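Local coordinates for dehydroascorbate reductase (Chlamydomonas reinhardtii, PDB 5XFT), which probably catalyses the reduction of L-dehydroascorbate to L-ascorbate with two molecules of glutathione, and belongs to the DHAR family of the glutathione S-transferase superfamily, at residues Asn106-Ile110 against Lys121-Leu125; Val167-Phe172 against Ile208-Glu212; Tyr163-Ala168 against Asp201-Ile207; Met132-Arg137 against Arg180-Leu184. All blocks are in the same frame, centred on the assembly; numbering follows the deposited sequence.

All four contacts lie in the helical C-terminal part of this GST-like chain. Interactions 2 and 3 join the same two helices, 153-173 and 204-212, and share V167 and A168. Interaction 3 is the more central and more polar, with an aromatic cluster. Interaction 2 lies further out, with exposed H171 and E212 at its margin. Interaction 1 is a helix hairpin packed without hydrogen bonds between its segments. It touches interaction 3 through F107, and interaction 2 through F107, I110 and L125. Interaction 4 also uses helix 118-138 but touches none of the others. It is buried, with one good hydrogen bond across, two weak ones and apolar packing; its salt bridges stay within helix 118-138.

Interaction 1 of 4, residues Asn106-Ile110 against Lys121-Leu125; sequences NFRAI and KVAAL
I110 overlaps three residues of the partner helix. Its CD1 lies 3.7 Å from L125 CD2 and 4.0 Å from V122 CG2, and its CG1 lies 3.7 Å from K121 CB. The I110 rotamer is m, t, which carries the CD1 end into the gap between the helices. Both segments are regular alpha-helix. They run nearly antiparallel, at 153° between N-to-C directions (signed -153°), with their axes 8.7 Å apart. N106 and L125 set the register, with CA atoms 5.4 Å apart. N106 takes the m rotamer and points at the partner. Its ND2 is 3.5 Å from A124 CB, and its OD1 is 3.8 Å from K121 CD. One turn on, A109 CB rests 3.6 Å from K121 CG. K121 (m, m, t, m) lays its aliphatic part against A109, and its NZ leads away to a long, weak ion pair with E117. L125 is t, p. Its CD1 meets F107 CB at 4.2 Å. The F107 ring leads away from the partner, packs on A168 and meets W211 edge-to-face. This is an antiparallel hairpin of helices 103-112 and 118-138; helix 153-173 packs on both through L169. The N106 amide makes no hydrogen bond to the other segment and the rest is aliphatic, so close packing holds the two helices here.

Interaction 2 of 4, residues Val167-Phe172 against Ile208-Glu212; sequences VALKHF and IAGWE
I208 opens the second segment and has the largest share of the contact. It is m, m, and its side chain sits as a knob in a hole formed by V167, A168, H171 and F172. Its CD1 lies 3.7 Å from V167 CG1 and 4.1 Å from A168 CA. I208 CG2 sits over one face of the H171 ring, a CH-pi contact 19° off the normal, and is 3.4 Å from H171 CE1. H171 is t, which brings the ring across. I208 CG2 is also 4.1 Å from F172 CZ. W211, one turn on, is m and points toward the partner. Its CB is 3.7 Å from F172 CE2, and its CD1 is 4.1 Å from A168 CB. Its NE1 bonds to H164 ND1, outside these segments, and its ring meets F107 edge-to-face. E212 comes last. Its CG lies 3.8 Å from F172 CZ, at the ring edge. Both segments are helical. Their directions cross at 69° (signed -69°), with axes 10.2 Å apart. The nearest CA pair is A168 and I208, at 6.0 Å. F172 is m, which swings its ring toward the crossing. A single knob-into-hole, I208, thus marks the crossing of the C-terminal helix 204-212 over helix 153-173. Aliphatic and aromatic groups make most of it, so shape fit holds the crossing, while the charge of E212 stays at the exposed margin.

Interaction 3 of 4, residues Tyr163-Ala168 against Asp201-Ile207; sequences YHAVVA and DYGTEAI
One isoleucine, I207, puts methyls on two aromatic rings. Its CD1 lies 3.7 Å from the Y163 ring centroid, 8° off the normal, and its CG2 lies 4.0 Å from the H164 ring centroid. I207 is m, t and fits as a knob among Y163, H164, V167 and A168. Segment 163-168 is helix. Residues 201-203 form a turn into helix 204-212, which starts at T204. CA pairs H164-I207 (6.4 Å) and V167-T204 (6.3 Å) set the register. Y163, chi1 t, donates from OH to D201 OD1 at 2.9 Å. The same OD1 takes G203 N at 2.9 Å, an Asx turn, with G203 at the N-cap position. V167 CG1 meets T204 CB at 3.6 Å. H164 NE2 bonds weakly to Y202 OH at 3.1 Å, completing an aromatic cluster with Y163. H164 ND1 pairs with W211, and Y202 OH with H25. The cluster thus joins helices 153-173 and 204-212 to helix 22-33, with H164 near, but not touching, C21 and C24, spaced like a thioredoxin-type CxxC.

Interaction 4 of 4, residues Met132-Arg137 against Arg180-Leu184; sequences MDDYLR and RFTAL
R137 NH2 gives the strongest bonds. One, at 2.8 Å from R137 NH2 to D133 OD2, is a salt bridge within its own helix. The other crosses the contact, nearly straight, from R137 NH2 to T182 OG1 at 3.0 Å. R137 NH1 adds a weak bridge to D134 OD1 at 3.3 Å. R137 is t, t, m, which brings the guanidinium back over D133. D133 is t. Its OD1 accepts two weak bonds, from A183 N at 3.1 Å and L184 N at 3.5 Å. An acidic side chain of helix 118-138 thus meets the backbone amides in the first turn of helix 182-193, within the GST C-terminal domain. R180 and F181 are loop, and helix 182-193 starts at T182. F181 stands at the N-cap position and centres an inverse gamma turn. Its CD1 is 3.5 Å from D133 OD2. Segment 132-137 is helix throughout. The nearest CA pair is D133 and A183, at 5.3 Å. Around this, A183 CB packs on L136 CB at 3.8 Å. L184, m, t, sets CD2 4.1 Å from both L136 CD1 and M132 CB. F181 and L184 also pack on L129, one turn before D133.

Interaction 1 of 4, residues Asn106-Ile110 against Lys121-Leu125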
loop_
_atom_site.group_PDB
_atom_site.type_symbol
_atom_site.label_atom_id
_atom_site.label_comp_id
_atom_site.label_asym_id
_atom_site.label_seq_id
_atom_site.Cartn_x
_atom_site.Cartn_y
_atom_site.Cartn_z
ATOM N N ASN A 106 -9.764 -10.183 -3.205
ATOM C CA ASN A 106 -10.807 -10.288 -4.223
ATOM C C ASN A 106 -10.320 -9.725 -5.546
ATOM O O ASN A 106 -10.541 -10.316 -6.607
ATOM C CB ASN A 106 -12.070 -9.543 -3.775
ATOM C CG ASN A 106 -12.741 -10.184 -2.575
ATOM O OD1 ASN A 106 -12.660 -11.394 -2.374
ATOM N ND2 ASN A 106 -13.404 -9.369 -1.768
ATOM N N PHE A 107 -9.670 -8.560 -5.494
ATOM C CA PHE A 107 -9.134 -7.934 -6.697
ATOM C C PHE A 107 -8.092 -8.821 -7.370
ATOM O O PHE A 107 -8.043 -8.916 -8.607
ATOM C CB PHE A 107 -8.571 -6.562 -6.320
ATOM C CG PHE A 107 -7.386 -6.151 -7.112
ATOM C CD1 PHE A 107 -7.502 -5.894 -8.470
ATOM C CD2 PHE A 107 -6.161 -5.979 -6.491
ATOM C CE1 PHE A 107 -6.416 -5.505 -9.198
ATOM C CE2 PHE A 107 -5.069 -5.582 -7.206
ATOM C CZ PHE A 107 -5.191 -5.343 -8.565
ATOM N N ARG A 108 -7.272 -9.496 -6.575
ATOM C CA ARG A 108 -6.315 -10.432 -7.138
ATOM C C ARG A 108 -7.016 -11.648 -7.728
ATOM O O ARG A 108 -6.683 -12.074 -8.838
ATOM C CB ARG A 108 -5.302 -10.855 -6.075
ATOM C CG ARG A 108 -4.358 -11.941 -6.551
ATOM C CD ARG A 108 -3.437 -12.383 -5.447
ATOM N NE ARG A 108 -4.184 -12.930 -4.325
ATOM C CZ ARG A 108 -3.646 -13.243 -3.153
ATOM N NH1 ARG A 108 -2.350 -13.051 -2.940
ATOM N NH2 ARG A 108 -4.413 -13.735 -2.192
ATOM N N ALA A 109 -7.988 -12.218 -7.011
ATOM C CA ALA A 109 -8.707 -13.369 -7.544
ATOM C C ALA A 109 -9.416 -13.020 -8.844
ATOM O O ALA A 109 -9.646 -13.896 -9.685
ATOM C CB ALA A 109 -9.709 -13.891 -6.513
ATOM N N ILE A 110 -9.774 -11.749 -9.016
ATOM C CA ILE A 110 -10.333 -11.293 -10.280
ATOM C C ILE A 110 -9.256 -11.281 -11.356
ATOM O O ILE A 110 -9.472 -11.759 -12.476
ATOM C CB ILE A 110 -10.976 -9.907 -10.106
ATOM C CG1 ILE A 110 -12.236 -10.008 -9.242
ATOM C CG2 ILE A 110 -11.267 -9.266 -11.468
ATOM C CD1 ILE A 110 -12.759 -8.678 -8.802
ATOM N N LYS A 121 -16.244 -13.208 -7.185
ATOM C CA LYS A 121 -15.188 -12.325 -6.696
ATOM C C LYS A 121 -15.487 -10.861 -7.017
ATOM O O LYS A 121 -15.189 -9.967 -6.215
ATOM C CB LYS A 121 -13.846 -12.750 -7.286
ATOM C CG LYS A 121 -13.298 -14.046 -6.692
ATOM C CD LYS A 121 -13.206 -13.966 -5.168
ATOM C CE LYS A 121 -12.528 -15.194 -4.571
ATOM N NZ LYS A 121 -13.177 -16.468 -4.980
ATOM N N VAL A 122 -16.071 -10.597 -8.186
ATOM C CA VAL A 122 -16.511 -9.246 -8.518
ATOM C C VAL A 122 -17.528 -8.763 -7.495
ATOM O O VAL A 122 -17.438 -7.631 -6.984
ATOM C CB VAL A 122 -17.083 -9.209 -9.949
ATOM C CG1 VAL A 122 -17.723 -7.854 -10.240
ATOM C CG2 VAL A 122 -15.998 -9.504 -10.967
ATOM N N ALA A 123 -18.502 -9.616 -7.164
ATOM C CA ALA A 123 -19.503 -9.225 -6.174
ATOM C C ALA A 123 -18.849 -8.884 -4.833
ATOM O O ALA A 123 -19.104 -7.817 -4.253
ATOM C CB ALA A 123 -20.540 -10.337 -6.022
ATOM N N ALA A 124 -17.974 -9.770 -4.346
ATOM C CA ALA A 124 -17.315 -9.551 -3.060
ATOM C C ALA A 124 -16.484 -8.271 -3.074
ATOM O O ALA A 124 -16.527 -7.473 -2.123
ATOM C CB ALA A 124 -16.447 -10.758 -2.715
ATOM N N LEU A 125 -15.717 -8.061 -4.146
ATOM C CA LEU A 125 -14.952 -6.827 -4.285
ATOM C C LEU A 125 -15.851 -5.616 -4.117
ATOM O O LEU A 125 -15.516 -4.678 -3.379
ATOM C CB LEU A 125 -14.252 -6.772 -5.647
ATOM C CG LEU A 125 -13.529 -5.446 -5.898
ATOM C CD1 LEU A 125 -12.355 -5.312 -4.931
ATOM C CD2 LEU A 125 -13.063 -5.306 -7.339
#

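Interaction 2 of 4, residues Val167-Phe172 against Ile208-Glu212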
loop_
_atom_site.group_PDB
_atom_site.type_symbol
_atom_site.label_atom_id
_atom_site.label_comp_id
_atom_site.label_asym_id
_atom_site.label_seq_id
_atom_site.Cartn_x
_atom_site.Cartn_y
_atom_site.Cartn_z
ATOM N N VAL A 167 -6.135 0.803 -10.999
ATOM C CA VAL A 167 -5.232 0.860 -12.148
ATOM C C VAL A 167 -5.227 -0.471 -12.891
ATOM O O VAL A 167 -5.502 -0.538 -14.098
ATOM C CB VAL A 167 -3.814 1.255 -11.702
ATOM C CG1 VAL A 167 -2.829 1.062 -12.843
ATOM C CG2 VAL A 167 -3.798 2.699 -11.220
ATOM N N ALA A 168 -4.925 -1.551 -12.171
ATOM C CA ALA A 168 -4.778 -2.852 -12.808
ATOM C C ALA A 168 -6.096 -3.337 -13.393
ATOM O O ALA A 168 -6.123 -3.886 -14.501
ATOM C CB ALA A 168 -4.233 -3.866 -11.805
ATOM N N LEU A 169 -7.200 -3.148 -12.667
ATOM C CA LEU A 169 -8.481 -3.620 -13.184
ATOM C C LEU A 169 -8.890 -2.840 -14.425
ATOM O O LEU A 169 -9.390 -3.426 -15.392
ATOM C CB LEU A 169 -9.559 -3.527 -12.110
ATOM C CG LEU A 169 -9.545 -4.592 -11.011
ATOM C CD1 LEU A 169 -10.731 -4.373 -10.092
ATOM C CD2 LEU A 169 -9.562 -5.990 -11.586
ATOM N N LYS A 170 -8.669 -1.522 -14.425
ATOM C CA LYS A 170 -8.969 -0.740 -15.619
ATOM C C LYS A 170 -8.117 -1.188 -16.799
ATOM O O LYS A 170 -8.589 -1.212 -17.942
ATOM C CB LYS A 170 -8.768 0.748 -15.340
ATOM C CG LYS A 170 -8.805 1.637 -16.576
ATOM C CD LYS A 170 -10.152 1.578 -17.279
ATOM C CE LYS A 170 -10.245 2.633 -18.372
ATOM N NZ LYS A 170 -9.174 2.485 -19.398
ATOM N N HIS A 171 -6.863 -1.567 -16.546
ATOM C CA HIS A 171 -5.985 -1.899 -17.665
ATOM C C HIS A 171 -6.255 -3.296 -18.219
ATOM O O HIS A 171 -6.303 -3.490 -19.440
ATOM C CB HIS A 171 -4.526 -1.774 -17.245
ATOM C CG HIS A 171 -3.561 -2.202 -18.303
ATOM N ND1 HIS A 171 -3.094 -3.494 -18.406
ATOM C CD2 HIS A 171 -2.985 -1.510 -19.313
ATOM C CE1 HIS A 171 -2.265 -3.580 -19.431
ATOM N NE2 HIS A 171 -2.179 -2.388 -19.996
ATOM N N PHE A 172 -6.421 -4.282 -17.342
ATOM C CA PHE A 172 -6.540 -5.670 -17.766
ATOM C C PHE A 172 -7.972 -6.113 -18.029
ATOM O O PHE A 172 -8.176 -7.110 -18.734
ATOM C CB PHE A 172 -5.930 -6.594 -16.710
ATOM C CG PHE A 172 -4.434 -6.490 -16.602
ATOM C CD1 PHE A 172 -3.618 -7.017 -17.587
ATOM C CD2 PHE A 172 -3.845 -5.876 -15.512
ATOM C CE1 PHE A 172 -2.244 -6.929 -17.488
ATOM C CE2 PHE A 172 -2.474 -5.786 -15.409
ATOM C CZ PHE A 172 -1.672 -6.313 -16.398
ATOM N N ILE A 208 1.170 -1.973 -13.710
ATOM C CA ILE A 208 0.850 -2.833 -14.844
ATOM C C ILE A 208 1.953 -3.858 -15.059
ATOM O O ILE A 208 1.688 -5.055 -15.205
ATOM C CB ILE A 208 0.614 -1.990 -16.114
ATOM C CG1 ILE A 208 -0.506 -0.967 -15.904
ATOM C CG2 ILE A 208 0.299 -2.885 -17.295
ATOM C CD1 ILE A 208 -1.711 -1.531 -15.214
ATOM N N ALA A 209 3.205 -3.405 -15.085
ATOM C CA ALA A 209 4.333 -4.308 -15.275
ATOM C C ALA A 209 4.430 -5.313 -14.138
ATOM O O ALA A 209 4.742 -6.488 -14.365
ATOM C CB ALA A 209 5.631 -3.508 -15.395
ATOM N N GLY A 210 4.177 -4.869 -12.904
ATOM C CA GLY A 210 4.172 -5.798 -11.791
ATOM C C GLY A 210 3.181 -6.925 -11.994
ATOM O O GLY A 210 3.498 -8.093 -11.759
ATOM N N TRP A 211 1.978 -6.595 -12.464
ATOM C CA TRP A 211 0.945 -7.618 -12.593
ATOM C C TRP A 211 1.077 -8.439 -13.874
ATOM O O TRP A 211 0.704 -9.620 -13.881
ATOM C CB TRP A 211 -0.430 -6.964 -12.503
ATOM C CG TRP A 211 -0.789 -6.642 -11.096
ATOM C CD1 TRP A 211 -0.726 -5.422 -10.479
ATOM C CD2 TRP A 211 -1.232 -7.572 -10.107
ATOM N NE1 TRP A 211 -1.130 -5.535 -9.164
ATOM C CE2 TRP A 211 -1.441 -6.848 -8.911
ATOM C CE3 TRP A 211 -1.482 -8.949 -10.117
ATOM C CZ2 TRP A 211 -1.887 -7.457 -7.740
ATOM C CZ3 TRP A 211 -1.930 -9.551 -8.956
ATOM C CH2 TRP A 211 -2.129 -8.804 -7.781
ATOM N N GLU A 212 1.602 -7.847 -14.952
ATOM C CA GLU A 212 1.908 -8.602 -16.166
ATOM C C GLU A 212 2.824 -9.778 -15.874
ATOM O O GLU A 212 2.738 -10.812 -16.546
ATOM C CB GLU A 212 2.548 -7.685 -17.209
ATOM C CG GLU A 212 1.561 -7.075 -18.185
ATOM C CD GLU A 212 2.150 -5.918 -18.970
ATOM O OE1 GLU A 212 1.478 -5.446 -19.912
ATOM O OE2 GLU A 212 3.273 -5.474 -18.641
#

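Interaction 3 of 4, residues Tyr163-Ala168 against Asp201-Ile207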
loop_
_atom_site.group_PDB
_atom_site.type_symbol
_atom_site.label_atom_id
_atom_site.label_comp_id
_atom_site.label_asym_id
_atom_site.label_seq_id
_atom_site.Cartn_x
_atom_site.Cartn_y
_atom_site.Cartn_z
ATOM N N TYR A 163 -5.171 1.626 -5.062
ATOM C CA TYR A 163 -4.419 2.091 -6.224
ATOM C C TYR A 163 -4.220 0.960 -7.227
ATOM O O TYR A 163 -4.569 1.081 -8.413
ATOM C CB TYR A 163 -3.073 2.640 -5.748
ATOM C CG TYR A 163 -2.293 3.472 -6.745
ATOM C CD1 TYR A 163 -2.914 4.077 -7.829
ATOM C CD2 TYR A 163 -0.924 3.638 -6.596
ATOM C CE1 TYR A 163 -2.189 4.833 -8.725
ATOM C CE2 TYR A 163 -0.196 4.389 -7.482
ATOM C CZ TYR A 163 -0.825 4.984 -8.547
ATOM O OH TYR A 163 -0.083 5.732 -9.430
ATOM N N HIS A 164 -3.668 -0.160 -6.748
ATOM C CA HIS A 164 -3.505 -1.335 -7.595
ATOM C C HIS A 164 -4.836 -1.787 -8.180
ATOM O O HIS A 164 -4.905 -2.173 -9.353
ATOM C CB HIS A 164 -2.868 -2.470 -6.798
ATOM C CG HIS A 164 -1.386 -2.350 -6.658
ATOM N ND1 HIS A 164 -0.514 -3.278 -7.185
ATOM C CD2 HIS A 164 -0.619 -1.413 -6.053
ATOM C CE1 HIS A 164 0.727 -2.919 -6.910
ATOM N NE2 HIS A 164 0.691 -1.791 -6.224
ATOM N N ALA A 165 -5.905 -1.740 -7.382
ATOM C CA ALA A 165 -7.196 -2.242 -7.843
ATOM C C ALA A 165 -7.709 -1.431 -9.027
ATOM O O ALA A 165 -8.026 -1.988 -10.084
ATOM C CB ALA A 165 -8.209 -2.237 -6.696
ATOM N N VAL A 166 -7.783 -0.106 -8.879
ATOM C CA VAL A 166 -8.355 0.694 -9.957
ATOM C C VAL A 166 -7.453 0.662 -11.188
ATOM O O VAL A 166 -7.931 0.458 -12.314
ATOM C CB VAL A 166 -8.661 2.133 -9.485
ATOM C CG1 VAL A 166 -9.624 2.112 -8.306
ATOM C CG2 VAL A 166 -7.401 2.894 -9.114
ATOM N N VAL A 167 -6.135 0.803 -10.999
ATOM C CA VAL A 167 -5.232 0.860 -12.148
ATOM C C VAL A 167 -5.227 -0.471 -12.891
ATOM O O VAL A 167 -5.502 -0.538 -14.098
ATOM C CB VAL A 167 -3.814 1.255 -11.702
ATOM C CG1 VAL A 167 -2.829 1.062 -12.843
ATOM C CG2 VAL A 167 -3.798 2.699 -11.220
ATOM N N ALA A 168 -4.925 -1.551 -12.171
ATOM C CA ALA A 168 -4.778 -2.852 -12.808
ATOM C C ALA A 168 -6.096 -3.337 -13.393
ATOM O O ALA A 168 -6.123 -3.886 -14.501
ATOM C CB ALA A 168 -4.233 -3.866 -11.805
ATOM N N ASP A 201 5.019 7.835 -5.068
ATOM C CA ASP A 201 4.158 7.334 -6.138
ATOM C C ASP A 201 5.027 6.683 -7.208
ATOM O O ASP A 201 5.800 7.365 -7.889
ATOM C CB ASP A 201 3.318 8.466 -6.727
ATOM C CG ASP A 201 2.213 7.965 -7.656
ATOM O OD1 ASP A 201 2.307 6.825 -8.161
ATOM O OD2 ASP A 201 1.248 8.725 -7.890
ATOM N N TYR A 202 4.900 5.362 -7.361
ATOM C CA TYR A 202 5.675 4.641 -8.365
ATOM C C TYR A 202 5.047 4.697 -9.756
ATOM O O TYR A 202 5.748 4.447 -10.743
ATOM C CB TYR A 202 5.871 3.181 -7.937
ATOM C CG TYR A 202 4.706 2.601 -7.169
ATOM C CD1 TYR A 202 3.600 2.084 -7.834
ATOM C CD2 TYR A 202 4.709 2.570 -5.779
ATOM C CE1 TYR A 202 2.528 1.550 -7.134
ATOM C CE2 TYR A 202 3.647 2.035 -5.073
ATOM C CZ TYR A 202 2.557 1.527 -5.757
ATOM O OH TYR A 202 1.490 0.998 -5.066
ATOM N N GLY A 203 3.758 5.007 -9.864
ATOM C CA GLY A 203 3.142 5.196 -11.161
ATOM C C GLY A 203 2.384 3.966 -11.643
ATOM O O GLY A 203 2.556 2.850 -11.146
ATOM N N THR A 204 1.538 4.182 -12.660
ATOM C CA THR A 204 0.616 3.133 -13.094
ATOM C C THR A 204 1.306 2.069 -13.937
ATOM O O THR A 204 0.907 0.898 -13.892
ATOM C CB THR A 204 -0.560 3.729 -13.871
ATOM O OG1 THR A 204 -0.118 4.190 -15.152
ATOM C CG2 THR A 204 -1.185 4.891 -13.102
ATOM N N GLU A 205 2.333 2.436 -14.705
ATOM C CA GLU A 205 3.034 1.421 -15.484
ATOM C C GLU A 205 3.774 0.463 -14.576
ATOM O O GLU A 205 3.885 -0.724 -14.886
ATOM C CB GLU A 205 4.021 2.040 -16.475
ATOM C CG GLU A 205 3.544 3.280 -17.219
ATOM C CD GLU A 205 3.455 4.512 -16.328
ATOM O OE1 GLU A 205 2.334 5.027 -16.169
ATOM O OE2 GLU A 205 4.495 4.959 -15.794
ATOM N N ALA A 206 4.327 0.963 -13.469
ATOM C CA ALA A 206 4.938 0.058 -12.504
ATOM C C ALA A 206 3.928 -0.979 -12.030
ATOM O O ALA A 206 4.249 -2.169 -11.930
ATOM C CB ALA A 206 5.511 0.848 -11.326
ATOM N N ILE A 207 2.688 -0.549 -11.770
ATOM C CA ILE A 207 1.635 -1.480 -11.368
ATOM C C ILE A 207 1.349 -2.480 -12.485
ATOM O O ILE A 207 1.280 -3.697 -12.259
ATOM C CB ILE A 207 0.364 -0.707 -10.973
ATOM C CG1 ILE A 207 0.688 0.346 -9.908
ATOM C CG2 ILE A 207 -0.714 -1.666 -10.492
ATOM C CD1 ILE A 207 -0.497 1.247 -9.543
#

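Interaction 4 of 4, residues Met132-Arg137 against Arg180-Leu184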
loop_
_atom_site.group_PDB
_atom_site.type_symbol
_atom_site.label_atom_id
_atom_site.label_comp_id
_atom_site.label_asym_id
_atom_site.label_seq_id
_atom_site.Cartn_x
_atom_site.Cartn_y
_atom_site.Cartn_z
ATOM N N MET A 132 -15.872 0.587 2.354
ATOM C CA MET A 132 -14.969 1.733 2.433
ATOM C C MET A 132 -15.684 3.025 2.060
ATOM O O MET A 132 -15.530 4.053 2.733
ATOM C CB MET A 132 -13.763 1.516 1.517
ATOM C CG MET A 132 -12.934 0.294 1.864
ATOM S SD MET A 132 -11.784 -0.147 0.552
ATOM C CE MET A 132 -10.811 1.351 0.423
ATOM N N ASP A 133 -16.481 2.982 0.993
ATOM C CA ASP A 133 -17.160 4.178 0.505
ATOM C C ASP A 133 -18.136 4.722 1.545
ATOM O O ASP A 133 -18.130 5.921 1.860
ATOM C CB ASP A 133 -17.866 3.839 -0.808
ATOM C CG ASP A 133 -18.754 4.945 -1.304
ATOM O OD1 ASP A 133 -18.227 5.989 -1.743
ATOM O OD2 ASP A 133 -19.988 4.762 -1.256
ATOM N N ASP A 134 -18.975 3.844 2.101
ATOM C CA ASP A 134 -19.900 4.247 3.154
ATOM C C ASP A 134 -19.154 4.827 4.343
ATOM O O ASP A 134 -19.531 5.880 4.869
ATOM C CB ASP A 134 -20.752 3.056 3.598
ATOM C CG ASP A 134 -21.671 2.557 2.505
ATOM O OD1 ASP A 134 -21.843 3.286 1.502
ATOM O OD2 ASP A 134 -22.228 1.446 2.656
ATOM N N TYR A 135 -18.085 4.150 4.780
ATOM C CA TYR A 135 -17.333 4.644 5.926
ATOM C C TYR A 135 -16.820 6.057 5.671
ATOM O O TYR A 135 -17.032 6.962 6.487
ATOM C CB TYR A 135 -16.173 3.703 6.260
ATOM C CG TYR A 135 -15.544 4.021 7.601
ATOM C CD1 TYR A 135 -14.565 5.004 7.718
ATOM C CD2 TYR A 135 -15.940 3.354 8.751
ATOM C CE1 TYR A 135 -13.996 5.307 8.942
ATOM C CE2 TYR A 135 -15.370 3.648 9.979
ATOM C CZ TYR A 135 -14.401 4.626 10.069
ATOM O OH TYR A 135 -13.828 4.927 11.284
ATOM N N LEU A 136 -16.155 6.269 4.534
ATOM C CA LEU A 136 -15.635 7.599 4.237
ATOM C C LEU A 136 -16.753 8.634 4.148
ATOM O O LEU A 136 -16.533 9.811 4.458
ATOM C CB LEU A 136 -14.822 7.570 2.944
ATOM C CG LEU A 136 -13.493 6.815 3.006
ATOM C CD1 LEU A 136 -12.781 6.857 1.658
ATOM C CD2 LEU A 136 -12.600 7.386 4.095
ATOM N N ARG A 137 -17.956 8.219 3.741
ATOM C CA ARG A 137 -19.064 9.167 3.675
ATOM C C ARG A 137 -19.552 9.556 5.067
ATOM O O ARG A 137 -19.762 10.739 5.347
ATOM C CB ARG A 137 -20.219 8.595 2.848
ATOM C CG ARG A 137 -21.332 9.608 2.576
ATOM C CD ARG A 137 -22.387 9.076 1.617
ATOM N NE ARG A 137 -21.828 8.750 0.308
ATOM C CZ ARG A 137 -21.630 7.513 -0.133
ATOM N NH1 ARG A 137 -21.963 6.473 0.625
ATOM N NH2 ARG A 137 -21.104 7.315 -1.336
ATOM N N ARG A 180 -20.858 6.184 -8.543
ATOM C CA ARG A 180 -21.671 6.322 -7.346
ATOM C C ARG A 180 -20.849 6.222 -6.068
ATOM O O ARG A 180 -21.248 6.790 -5.046
ATOM C CB ARG A 180 -22.774 5.268 -7.341
ATOM C CG ARG A 180 -22.269 3.858 -7.210
ATOM C CD ARG A 180 -23.425 2.904 -7.070
ATOM N NE ARG A 180 -23.068 1.751 -6.259
ATOM C CZ ARG A 180 -22.590 0.617 -6.756
ATOM N NH1 ARG A 180 -22.411 0.492 -8.065
ATOM N NH2 ARG A 180 -22.288 -0.386 -5.944
ATOM N N PHE A 181 -19.715 5.518 -6.098
ATOM C CA PHE A 181 -18.788 5.523 -4.975
ATOM C C PHE A 181 -18.109 6.881 -4.904
ATOM O O PHE A 181 -16.897 6.990 -5.122
ATOM C CB PHE A 181 -17.741 4.419 -5.115
ATOM C CG PHE A 181 -18.291 3.037 -4.954
ATOM C CD1 PHE A 181 -19.301 2.777 -4.046
ATOM C CD2 PHE A 181 -17.809 1.999 -5.732
ATOM C CE1 PHE A 181 -19.808 1.497 -3.905
ATOM C CE2 PHE A 181 -18.319 0.722 -5.603
ATOM C CZ PHE A 181 -19.319 0.471 -4.686
ATOM N N THR A 182 -18.895 7.919 -4.614
ATOM C CA THR A 182 -18.397 9.290 -4.597
ATOM C C THR A 182 -17.214 9.447 -3.650
ATOM O O THR A 182 -16.188 10.047 -3.999
ATOM C CB THR A 182 -19.531 10.232 -4.191
ATOM O OG1 THR A 182 -20.256 9.653 -3.095
ATOM C CG2 THR A 182 -20.476 10.460 -5.353
ATOM N N ALA A 183 -17.354 8.909 -2.436
ATOM C CA ALA A 183 -16.324 9.078 -1.419
ATOM C C ALA A 183 -15.027 8.380 -1.806
ATOM O O ALA A 183 -13.944 8.813 -1.398
ATOM C CB ALA A 183 -16.833 8.562 -0.073
ATOM N N LEU A 184 -15.110 7.309 -2.598
ATOM C CA LEU A 184 -13.893 6.666 -3.079
ATOM C C LEU A 184 -13.187 7.526 -4.122
ATOM O O LEU A 184 -11.950 7.589 -4.149
ATOM C CB LEU A 184 -14.214 5.285 -3.647
ATOM C CG LEU A 184 -14.575 4.244 -2.587
ATOM C CD1 LEU A 184 -14.576 2.846 -3.177
ATOM C CD2 LEU A 184 -13.623 4.330 -1.409
#